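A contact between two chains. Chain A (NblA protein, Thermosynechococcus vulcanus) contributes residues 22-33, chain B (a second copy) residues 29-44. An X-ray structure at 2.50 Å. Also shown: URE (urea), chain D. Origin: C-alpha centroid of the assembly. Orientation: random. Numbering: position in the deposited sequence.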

# COMPACT_ATOMS: atom_id res chain seq x y z
N VAL A 22 -2.50 -3.12 -15.17
CA VAL A 22 -1.08 -3.04 -15.43
C VAL A 22 -0.25 -3.68 -14.30
O VAL A 22 0.66 -4.47 -14.57
CB VAL A 22 -0.65 -1.58 -15.66
CG1 VAL A 22 0.83 -1.50 -15.99
CG2 VAL A 22 -1.48 -0.97 -16.77
N MET A 23 -0.57 -3.35 -13.04
CA MET A 23 0.08 -4.01 -11.90
C MET A 23 -0.07 -5.54 -11.91
O MET A 23 0.88 -6.25 -11.61
CB MET A 23 -0.36 -3.42 -10.55
CG MET A 23 0.72 -2.57 -9.85
SD MET A 23 2.38 -3.34 -9.65
CE MET A 23 2.34 -3.96 -7.98
N GLU A 24 -1.26 -6.04 -12.26
CA GLU A 24 -1.52 -7.48 -12.41
C GLU A 24 -0.54 -8.11 -13.39
O GLU A 24 0.16 -9.07 -13.05
CB GLU A 24 -2.95 -7.74 -12.89
CG GLU A 24 -4.02 -7.63 -11.82
CD GLU A 24 -5.41 -7.26 -12.37
OE1 GLU A 24 -6.21 -6.65 -11.61
OE2 GLU A 24 -5.72 -7.58 -13.55
N GLU A 25 -0.48 -7.58 -14.60
CA GLU A 25 0.44 -8.10 -15.62
C GLU A 25 1.88 -8.06 -15.14
O GLU A 25 2.59 -9.06 -15.25
CB GLU A 25 0.30 -7.34 -16.94
CG GLU A 25 -1.01 -7.63 -17.65
CD GLU A 25 -1.29 -6.66 -18.76
OE1 GLU A 25 -2.34 -6.83 -19.43
OE2 GLU A 25 -0.48 -5.72 -18.96
N GLN A 26 2.31 -6.93 -14.60
CA GLN A 26 3.68 -6.80 -14.13
C GLN A 26 3.97 -7.82 -13.04
O GLN A 26 5.01 -8.47 -13.05
CB GLN A 26 3.97 -5.39 -13.63
CG GLN A 26 3.87 -4.31 -14.70
CD GLN A 26 4.10 -2.92 -14.13
OE1 GLN A 26 3.95 -2.68 -12.92
NE2 GLN A 26 4.47 -1.98 -15.00
N VAL A 27 3.03 -7.99 -12.11
CA VAL A 27 3.23 -8.87 -10.95
C VAL A 27 3.27 -10.35 -11.36
O VAL A 27 3.99 -11.15 -10.76
CB VAL A 27 2.18 -8.62 -9.86
CG1 VAL A 27 2.26 -9.67 -8.78
CG2 VAL A 27 2.38 -7.25 -9.26
N SER A 28 2.50 -10.70 -12.38
CA SER A 28 2.42 -12.07 -12.87
C SER A 28 3.73 -12.49 -13.55
O SER A 28 3.97 -13.68 -13.78
CB SER A 28 1.29 -12.20 -13.86
OG SER A 28 1.75 -11.70 -15.10
N ALA A 29 4.58 -11.52 -13.87
CA ALA A 29 5.93 -11.82 -14.40
C ALA A 29 7.02 -11.89 -13.32
O ALA A 29 8.16 -12.27 -13.62
CB ALA A 29 6.32 -10.80 -15.47
N MET A 30 6.68 -11.55 -12.08
CA MET A 30 7.69 -11.36 -11.03
C MET A 30 8.25 -12.66 -10.45
O MET A 30 7.51 -13.62 -10.22
CB MET A 30 7.15 -10.48 -9.90
CG MET A 30 7.23 -9.01 -10.18
SD MET A 30 6.59 -8.00 -8.83
CE MET A 30 6.19 -6.51 -9.75
N SER A 31 9.56 -12.65 -10.18
CA SER A 31 10.22 -13.73 -9.48
C SER A 31 9.79 -13.73 -8.01
O SER A 31 9.35 -12.70 -7.50
CB SER A 31 11.74 -13.55 -9.56
OG SER A 31 12.19 -12.68 -8.52
N LEU A 32 9.95 -14.87 -7.34
CA LEU A 32 9.65 -14.98 -5.91
C LEU A 32 10.37 -13.91 -5.09
O LEU A 32 9.75 -13.23 -4.29
CB LEU A 32 9.97 -16.39 -5.39
CG LEU A 32 9.86 -16.62 -3.87
CD1 LEU A 32 8.42 -16.53 -3.36
CD2 LEU A 32 10.49 -17.96 -3.49
N GLN A 33 11.67 -13.75 -5.32
CA GLN A 33 12.46 -12.75 -4.61
C GLN A 33 11.92 -11.32 -4.80
O GLN A 33 11.81 -10.56 -3.83
CB GLN A 33 13.92 -12.83 -5.05
CG GLN A 33 14.84 -11.92 -4.26
CD GLN A 33 16.13 -11.59 -5.00
OE1 GLN A 33 16.58 -12.37 -5.85
NE2 GLN A 33 16.73 -10.44 -4.68
N ALA B 29 8.57 -16.53 4.14
CA ALA B 29 8.05 -17.89 4.04
C ALA B 29 6.83 -17.96 3.13
O ALA B 29 6.16 -19.00 3.05
CB ALA B 29 7.71 -18.43 5.42
N MET B 30 6.52 -16.86 2.45
CA MET B 30 5.44 -16.83 1.48
C MET B 30 5.84 -17.48 0.16
O MET B 30 7.00 -17.43 -0.24
CB MET B 30 4.97 -15.40 1.21
CG MET B 30 4.04 -14.86 2.28
SD MET B 30 3.53 -13.18 1.88
CE MET B 30 3.18 -12.55 3.55
N SER B 31 4.86 -18.10 -0.49
CA SER B 31 5.02 -18.66 -1.82
C SER B 31 4.85 -17.56 -2.86
O SER B 31 4.29 -16.49 -2.57
CB SER B 31 3.97 -19.73 -2.05
OG SER B 31 2.66 -19.18 -1.97
N LEU B 32 5.33 -17.82 -4.08
CA LEU B 32 5.17 -16.89 -5.20
C LEU B 32 3.74 -16.40 -5.31
O LEU B 32 3.48 -15.20 -5.42
CB LEU B 32 5.57 -17.56 -6.51
CG LEU B 32 5.73 -16.64 -7.72
CD1 LEU B 32 6.73 -15.55 -7.43
CD2 LEU B 32 6.18 -17.44 -8.91
N GLN B 33 2.81 -17.35 -5.28
CA GLN B 33 1.40 -17.12 -5.44
C GLN B 33 0.86 -16.15 -4.37
O GLN B 33 0.01 -15.30 -4.64
CB GLN B 33 0.70 -18.48 -5.38
CG GLN B 33 -0.71 -18.52 -5.90
CD GLN B 33 -1.73 -18.23 -4.81
OE1 GLN B 33 -2.11 -19.12 -4.03
NE2 GLN B 33 -2.17 -16.98 -4.75
N GLU B 34 1.34 -16.29 -3.14
CA GLU B 34 0.85 -15.45 -2.06
C GLU B 34 1.53 -14.08 -2.04
O GLU B 34 0.89 -13.08 -1.76
CB GLU B 34 1.02 -16.17 -0.73
CG GLU B 34 0.13 -15.62 0.36
CD GLU B 34 0.24 -16.40 1.66
OE1 GLU B 34 -0.43 -16.00 2.64
OE2 GLU B 34 0.98 -17.42 1.69
N ALA B 35 2.82 -14.05 -2.36
CA ALA B 35 3.56 -12.81 -2.46
C ALA B 35 2.92 -11.95 -3.54
O ALA B 35 2.73 -10.75 -3.33
CB ALA B 35 5.02 -13.08 -2.76
N ARG B 36 2.56 -12.57 -4.66
CA ARG B 36 1.87 -11.90 -5.77
C ARG B 36 0.48 -11.37 -5.41
O ARG B 36 0.13 -10.23 -5.75
CB ARG B 36 1.76 -12.82 -6.98
CG ARG B 36 3.04 -13.01 -7.76
CD ARG B 36 2.84 -13.88 -8.99
NE ARG B 36 4.11 -14.06 -9.69
CZ ARG B 36 4.30 -14.90 -10.70
NH1 ARG B 36 3.31 -15.65 -11.15
NH2 ARG B 36 5.50 -15.01 -11.26
N GLU B 37 -0.32 -12.21 -4.75
CA GLU B 37 -1.68 -11.84 -4.35
C GLU B 37 -1.64 -10.66 -3.39
O GLU B 37 -2.31 -9.65 -3.62
CB GLU B 37 -2.43 -13.01 -3.72
CG GLU B 37 -3.19 -13.87 -4.71
CD GLU B 37 -3.75 -15.16 -4.07
OE1 GLU B 37 -3.48 -15.43 -2.87
OE2 GLU B 37 -4.46 -15.92 -4.78
N LEU B 38 -0.82 -10.80 -2.35
CA LEU B 38 -0.69 -9.79 -1.30
C LEU B 38 -0.14 -8.45 -1.83
O LEU B 38 -0.64 -7.37 -1.48
CB LEU B 38 0.15 -10.34 -0.15
CG LEU B 38 -0.60 -10.95 1.06
CD1 LEU B 38 -2.04 -11.41 0.77
CD2 LEU B 38 0.20 -12.08 1.72
N LEU B 39 0.86 -8.55 -2.70
CA LEU B 39 1.44 -7.40 -3.34
C LEU B 39 0.36 -6.66 -4.09
O LEU B 39 0.28 -5.42 -4.05
CB LEU B 39 2.49 -7.83 -4.36
CG LEU B 39 3.64 -6.91 -4.79
CD1 LEU B 39 3.99 -7.19 -6.23
CD2 LEU B 39 3.40 -5.42 -4.58
N LEU B 40 -0.48 -7.42 -4.79
CA LEU B 40 -1.53 -6.80 -5.57
C LEU B 40 -2.52 -6.11 -4.63
O LEU B 40 -2.97 -4.99 -4.90
CB LEU B 40 -2.20 -7.82 -6.48
CG LEU B 40 -1.44 -8.01 -7.80
CD1 LEU B 40 -1.88 -9.29 -8.53
CD2 LEU B 40 -1.62 -6.76 -8.68
N GLN B 41 -2.84 -6.77 -3.53
CA GLN B 41 -3.74 -6.20 -2.56
C GLN B 41 -3.18 -4.90 -2.00
O GLN B 41 -3.90 -3.89 -1.95
CB GLN B 41 -4.05 -7.17 -1.43
CG GLN B 41 -5.25 -8.05 -1.68
CD GLN B 41 -5.73 -8.74 -0.42
OE1 GLN B 41 -6.00 -8.09 0.61
NE2 GLN B 41 -5.84 -10.07 -0.48
N ALA B 42 -1.91 -4.94 -1.60
CA ALA B 42 -1.22 -3.77 -1.06
C ALA B 42 -1.30 -2.60 -2.05
O ALA B 42 -1.63 -1.46 -1.66
CB ALA B 42 0.24 -4.10 -0.70
N SER B 43 -1.02 -2.89 -3.32
CA SER B 43 -1.07 -1.86 -4.37
C SER B 43 -2.46 -1.25 -4.50
O SER B 43 -2.60 -0.05 -4.78
CB SER B 43 -0.62 -2.44 -5.71
OG SER B 43 0.70 -2.96 -5.61
N ARG B 44 -3.49 -2.08 -4.31
CA ARG B 44 -4.88 -1.61 -4.27
C ARG B 44 -5.13 -0.70 -3.06
O ARG B 44 -5.74 0.36 -3.19
CB ARG B 44 -5.84 -2.79 -4.25
CG ARG B 44 -7.29 -2.44 -4.02
CD ARG B 44 -8.18 -3.65 -4.30
NE ARG B 44 -8.32 -3.90 -5.74
CZ ARG B 44 -9.23 -3.31 -6.51
NH1 ARG B 44 -10.08 -2.44 -6.00
NH2 ARG B 44 -9.28 -3.58 -7.81
C URE D . -6.19 -10.26 3.45
O URE D . -6.77 -11.27 3.06
N1 URE D . -6.91 -9.14 3.72
N2 URE D . -4.83 -10.27 3.60

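The contact pairs the last turns of one helix in chain A, the turn that follows it and the start of the next helix, with a helix of the second copy and the residues just before it. The axes of the first chain A helix and the chain B helix run nearly antiparallel, at 156° between their N-to-C directions, and approach to 10.1 Å. The CA register agrees with this for A:Glu24 (CA 6.9 Å from B:Leu40 CA) and A:Val27 (CA 6.2 Å from B:Arg36 CA); beyond the helix, A:Leu32 CA lies 4.9 Å from B:Leu32 CA. As chain A ascends in number chain B descends, and the backbones draw closer toward the A:Leu32 end. Together the stretches bury 615 Å².

Apolar packing fills the space between the helices. A:Met23 and A:Val27, one helical turn apart, both direct CA-to-CB toward chain B, as does B:Leu39 toward chain A. A:Val27 CG2 sits 3.4 Å from B:Leu39 CD1 and 4.1 Å from B:Leu40 CD2, so this valine branch touches two successive leucines. A:Met23 reaches the same pair, with A:Met23 CE 3.8 Å from B:Leu39 CD2 and A:Met23 CB 4.0 Å from B:Leu40 CD2. Past the helix, A:Met30 SD adds a contact of 3.8 Å to B:Leu39 CD1. B:Leu40 leaves its backbone sideways, but its end comes nearer, and B:Leu40 CD2 lies 3.7 Å from A:Glu24 N.

At the close end of the register A:Leu32 and B:Leu32 meet, with A:Leu32 CB 3.9 Å from B:Leu32 CD1. Each also lays its CD1 near the carbonyl of residue 30 across the contact: A:Leu32 CD1 to B:Met30 O and B:Leu32 CD1 to A:Met30 O are both 3.5 Å.

Polar bonding across the contact rests on B:Arg36. B:Arg36 NH2 donates to A:Met30 O at 2.7 Å with an N-H...acceptor angle of 174°, a short and nearly linear bond, and the acceptor lies at the guanidinium edge, near its plane, where the N-H bonds point. Proximity alone does not suffice for its neighbours. A:Ser28 O is 3.2 Å from B:Arg36 NH2 but lies over a face of the group, and A:Val27 O is 3.1 Å from B:Arg36 NE; both have poor hydrogen-bond angles. Carbonyls near a cationic group can still be favourable electrostatically. The aliphatic part of the side chain contributes too, with B:Arg36 CG 3.6 Å from A:Val27 CG1.

Local bonds occupy nearby hydroxyls. B:Ser43 OG, 3.1 Å from A:Met23 CE, donates to B:Leu39 O at 2.9 Å, while B:Ser31 OG caps its helix by accepting a weak bond from B:Glu34 N at 3.4 Å.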